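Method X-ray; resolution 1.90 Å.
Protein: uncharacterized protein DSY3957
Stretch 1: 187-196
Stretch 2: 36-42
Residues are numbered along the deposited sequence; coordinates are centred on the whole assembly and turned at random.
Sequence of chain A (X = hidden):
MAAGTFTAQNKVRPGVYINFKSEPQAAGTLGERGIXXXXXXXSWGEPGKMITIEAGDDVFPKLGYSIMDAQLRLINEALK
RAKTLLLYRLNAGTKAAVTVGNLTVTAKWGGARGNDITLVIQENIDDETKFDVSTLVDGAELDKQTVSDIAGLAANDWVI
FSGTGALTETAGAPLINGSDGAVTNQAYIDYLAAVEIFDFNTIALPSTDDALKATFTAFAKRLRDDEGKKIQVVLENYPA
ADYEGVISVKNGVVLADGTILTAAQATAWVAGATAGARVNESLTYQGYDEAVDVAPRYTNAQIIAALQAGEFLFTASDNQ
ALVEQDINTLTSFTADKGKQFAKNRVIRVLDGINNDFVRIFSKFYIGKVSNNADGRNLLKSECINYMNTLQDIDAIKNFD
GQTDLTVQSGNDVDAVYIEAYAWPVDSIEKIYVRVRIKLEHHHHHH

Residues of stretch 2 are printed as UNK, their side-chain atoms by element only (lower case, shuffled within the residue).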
# COMPACT_ATOMS: atom_id res chain seq x y z
N ALA A 187 -0.62 3.37 -17.85
CA ALA A 187 0.09 3.90 -16.69
C ALA A 187 -0.01 2.89 -15.54
O ALA A 187 0.89 2.79 -14.71
CB ALA A 187 -0.52 5.23 -16.27
N TYR A 188 -1.12 2.15 -15.51
CA TYR A 188 -1.32 1.14 -14.47
C TYR A 188 -0.43 -0.07 -14.70
O TYR A 188 -0.12 -0.82 -13.78
CB TYR A 188 -2.78 0.71 -14.41
CG TYR A 188 -3.68 1.73 -13.76
CD1 TYR A 188 -4.24 2.77 -14.50
CD2 TYR A 188 -3.96 1.67 -12.39
CE1 TYR A 188 -5.06 3.72 -13.89
CE2 TYR A 188 -4.78 2.61 -11.78
CZ TYR A 188 -5.33 3.63 -12.53
OH TYR A 188 -6.14 4.56 -11.94
N ILE A 189 -0.02 -0.26 -15.95
CA ILE A 189 0.86 -1.37 -16.28
C ILE A 189 2.24 -1.02 -15.76
O ILE A 189 2.95 -1.87 -15.24
CB ILE A 189 0.91 -1.62 -17.81
CG1 ILE A 189 -0.46 -2.07 -18.31
CG2 ILE A 189 1.97 -2.66 -18.13
CD1 ILE A 189 -0.98 -3.34 -17.63
N ASP A 190 2.63 0.25 -15.91
CA ASP A 190 3.92 0.70 -15.44
C ASP A 190 3.95 0.54 -13.92
O ASP A 190 4.95 0.10 -13.34
CB ASP A 190 4.15 2.17 -15.82
CG ASP A 190 3.95 2.43 -17.31
OD1 ASP A 190 4.22 1.52 -18.12
OD2 ASP A 190 3.53 3.55 -17.67
N TYR A 191 2.85 0.90 -13.26
CA TYR A 191 2.74 0.78 -11.81
C TYR A 191 3.00 -0.66 -11.36
O TYR A 191 3.90 -0.91 -10.57
CB TYR A 191 1.35 1.19 -11.33
CG TYR A 191 1.04 0.77 -9.90
CD1 TYR A 191 1.76 1.29 -8.82
CD2 TYR A 191 0.04 -0.17 -9.62
CE1 TYR A 191 1.49 0.89 -7.50
CE2 TYR A 191 -0.23 -0.57 -8.31
CZ TYR A 191 0.49 -0.03 -7.26
OH TYR A 191 0.21 -0.42 -5.97
N LEU A 192 2.21 -1.59 -11.88
CA LEU A 192 2.34 -3.00 -11.51
C LEU A 192 3.77 -3.51 -11.68
O LEU A 192 4.26 -4.27 -10.85
CB LEU A 192 1.38 -3.86 -12.33
CG LEU A 192 -0.10 -3.61 -12.03
CD1 LEU A 192 -0.97 -4.42 -12.98
CD2 LEU A 192 -0.39 -3.98 -10.58
N ALA A 193 4.42 -3.10 -12.75
CA ALA A 193 5.79 -3.54 -12.99
C ALA A 193 6.71 -3.01 -11.90
O ALA A 193 7.57 -3.72 -11.41
CB ALA A 193 6.26 -3.06 -14.36
N ALA A 194 6.51 -1.75 -11.52
CA ALA A 194 7.35 -1.13 -10.50
C ALA A 194 7.10 -1.69 -9.11
O ALA A 194 8.04 -1.92 -8.35
CB ALA A 194 7.12 0.37 -10.49
N VAL A 195 5.84 -1.92 -8.77
CA VAL A 195 5.52 -2.44 -7.44
C VAL A 195 5.97 -3.88 -7.27
O VAL A 195 6.34 -4.30 -6.17
CB VAL A 195 4.00 -2.34 -7.15
CG1 VAL A 195 3.23 -3.34 -8.00
CG2 VAL A 195 3.76 -2.58 -5.67
N GLU A 196 5.95 -4.64 -8.36
CA GLU A 196 6.34 -6.05 -8.31
C GLU A 196 7.74 -6.25 -7.76
O GLU A 196 8.07 -7.32 -7.25
CB GLU A 196 6.25 -6.66 -9.71
CG GLU A 196 6.03 -8.15 -9.68
CD GLU A 196 6.12 -8.78 -11.05
OE1 GLU A 196 5.56 -8.21 -12.01
OE2 GLU A 196 6.73 -9.87 -11.15
N UNK A 36 1.33 -1.31 2.46
CA UNK A 36 0.28 -1.17 1.46
C UNK A 36 0.81 -0.34 0.29
O UNK A 36 1.71 0.47 0.47
c UNK A 36 -0.98 -0.47 2.06
c UNK A 36 -0.67 0.98 2.43
c UNK A 36 -2.15 -0.53 1.08
N UNK A 37 0.28 -0.56 -0.91
CA UNK A 37 0.70 0.20 -2.08
C UNK A 37 -0.53 0.64 -2.85
O UNK A 37 -1.53 -0.08 -2.93
o UNK A 37 1.95 0.15 -4.14
c UNK A 37 1.59 -0.63 -3.01
N UNK A 38 -0.46 1.82 -3.45
CA UNK A 38 -1.61 2.35 -4.16
C UNK A 38 -1.24 3.25 -5.32
O UNK A 38 -0.38 4.12 -5.21
c UNK A 38 -3.53 5.40 -1.24
c UNK A 38 -2.48 3.09 -3.15
se UNK A 38 -4.87 4.29 -2.15
c UNK A 38 -3.75 3.74 -3.66
N UNK A 39 -1.87 3.03 -6.48
CA UNK A 39 -1.60 3.87 -7.66
C UNK A 39 -2.63 5.00 -7.67
O UNK A 39 -3.84 4.74 -7.64
c UNK A 39 -2.90 2.02 -8.35
c UNK A 39 -1.77 2.89 -8.82
c UNK A 39 -2.60 1.80 -6.86
N UNK A 40 -2.18 6.25 -7.72
CA UNK A 40 -3.10 7.37 -7.71
C UNK A 40 -2.85 8.45 -8.74
O UNK A 40 -1.73 8.65 -9.21
c UNK A 40 -3.11 8.07 -6.34
c UNK A 40 -5.05 6.84 -5.37
c UNK A 40 -3.65 7.34 -5.11
c UNK A 40 -3.63 8.29 -3.92
N UNK A 41 -3.93 9.15 -9.07
CA UNK A 41 -3.87 10.26 -9.99
C UNK A 41 -3.83 11.46 -9.06
O UNK A 41 -4.76 11.70 -8.30
c UNK A 41 -5.15 9.09 -11.78
c UNK A 41 -5.13 10.31 -10.86
c UNK A 41 -5.17 11.62 -11.65
c UNK A 41 -6.47 8.84 -12.46
N UNK A 42 -2.73 12.21 -9.12
CA UNK A 42 -2.53 13.36 -8.25
C UNK A 42 -2.40 14.68 -9.02
O UNK A 42 -2.42 14.70 -10.25
c UNK A 42 -1.28 11.84 -6.56
c UNK A 42 -1.28 13.13 -7.40
c UNK A 42 0.06 11.68 -5.85
c UNK A 42 -2.41 11.91 -5.55
O HOH W 1 -6.06 4.69 -9.35

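Position 36 carries three side-chain carbons, one bonded to CA and bearing the other two. The CA-to-CB bond points away from the helix, and the side chain touches nothing on stretch 1. Branching at CB with two single-carbon arms and no further atoms identifies valine, so V36 takes no part in the contact.

Position 37 has one carbon followed by one oxygen, and its CB points toward the helix. The oxygen lies 2.6 Å from Y191 OH, near the plane of the tyrosine ring and at its edge, and 3.6 Å from V195 CG2. One carbon and one oxygen are the pattern of serine. Y191 OH donates a hydrogen bond to S37 OG (2.6 Å). The serine chi1 of 179° (t) sets the oxygen where the phenol can reach it, and S37 OG is also hydrogen-bonded elsewhere in the structure.

At position 38 the side chain is an unbranched run of two carbons, a selenium and a terminal carbon. Its CB points away from the helix, and the nearest side-chain approach is from this CB to Y191 OH, 5.2 Å, too far for a contact. Selenium in that place is diagnostic of selenomethionine, here M38. The backbone does come close, M38 N lying 3.4 Å from Y191 OH, but the angle is too poor for a hydrogen bond.

Position 39 holds three carbons that close a ring onto the backbone nitrogen. Its CB sits 3.6 Å from the centroid of the Y191 ring and 9° off the ring normal, a CH-pi contact over the face; its other two ring carbons approach Y191 CZ and Y188 CE2. Among the standard residues only proline closes such a ring. P39 CD lies 3.6 Å from Y191 CZ, and P39 CG 4.0 Å from Y188 CE2. The pyrrolidine ring thus meets both tyrosines.

Position 40 shows four carbons forked at the second. Its CB points away, and the side chain makes no contact with stretch 1. The fork identifies leucine, L40.

Position 41 also has four carbons, but the fork is at the first and one arm is two carbons long. Its CB points sideways, yet the end of the longer arm comes within 4.3 Å of Y188 OH. This branching defines isoleucine, and the approaching atom is I41 CD1.

Position 42 again has four carbons forked at the second, with no contact to stretch 1. It is leucine, L42.

The contact follows from alternation along the strand: S37 and P39 point toward the helix, whereas V36, M38 and L40 point away. Helix and strand run nearly antiparallel, at 159°, so Y191 pairs with P39 (CA to CA 6.8 Å) and V195 with S37 (CA to CA 7.7 Å). Y191 links the two inward residues, its face packing on proline and its hydroxyl bonding serine. Water 1 adds a bridge, its O donating to P39 O at 2.8 Å and hydrogen-bonding Y188 OH at 2.6 Å. The buried area totals 289 Å².

Stretch 2, residues 36-42: VSMPLIL
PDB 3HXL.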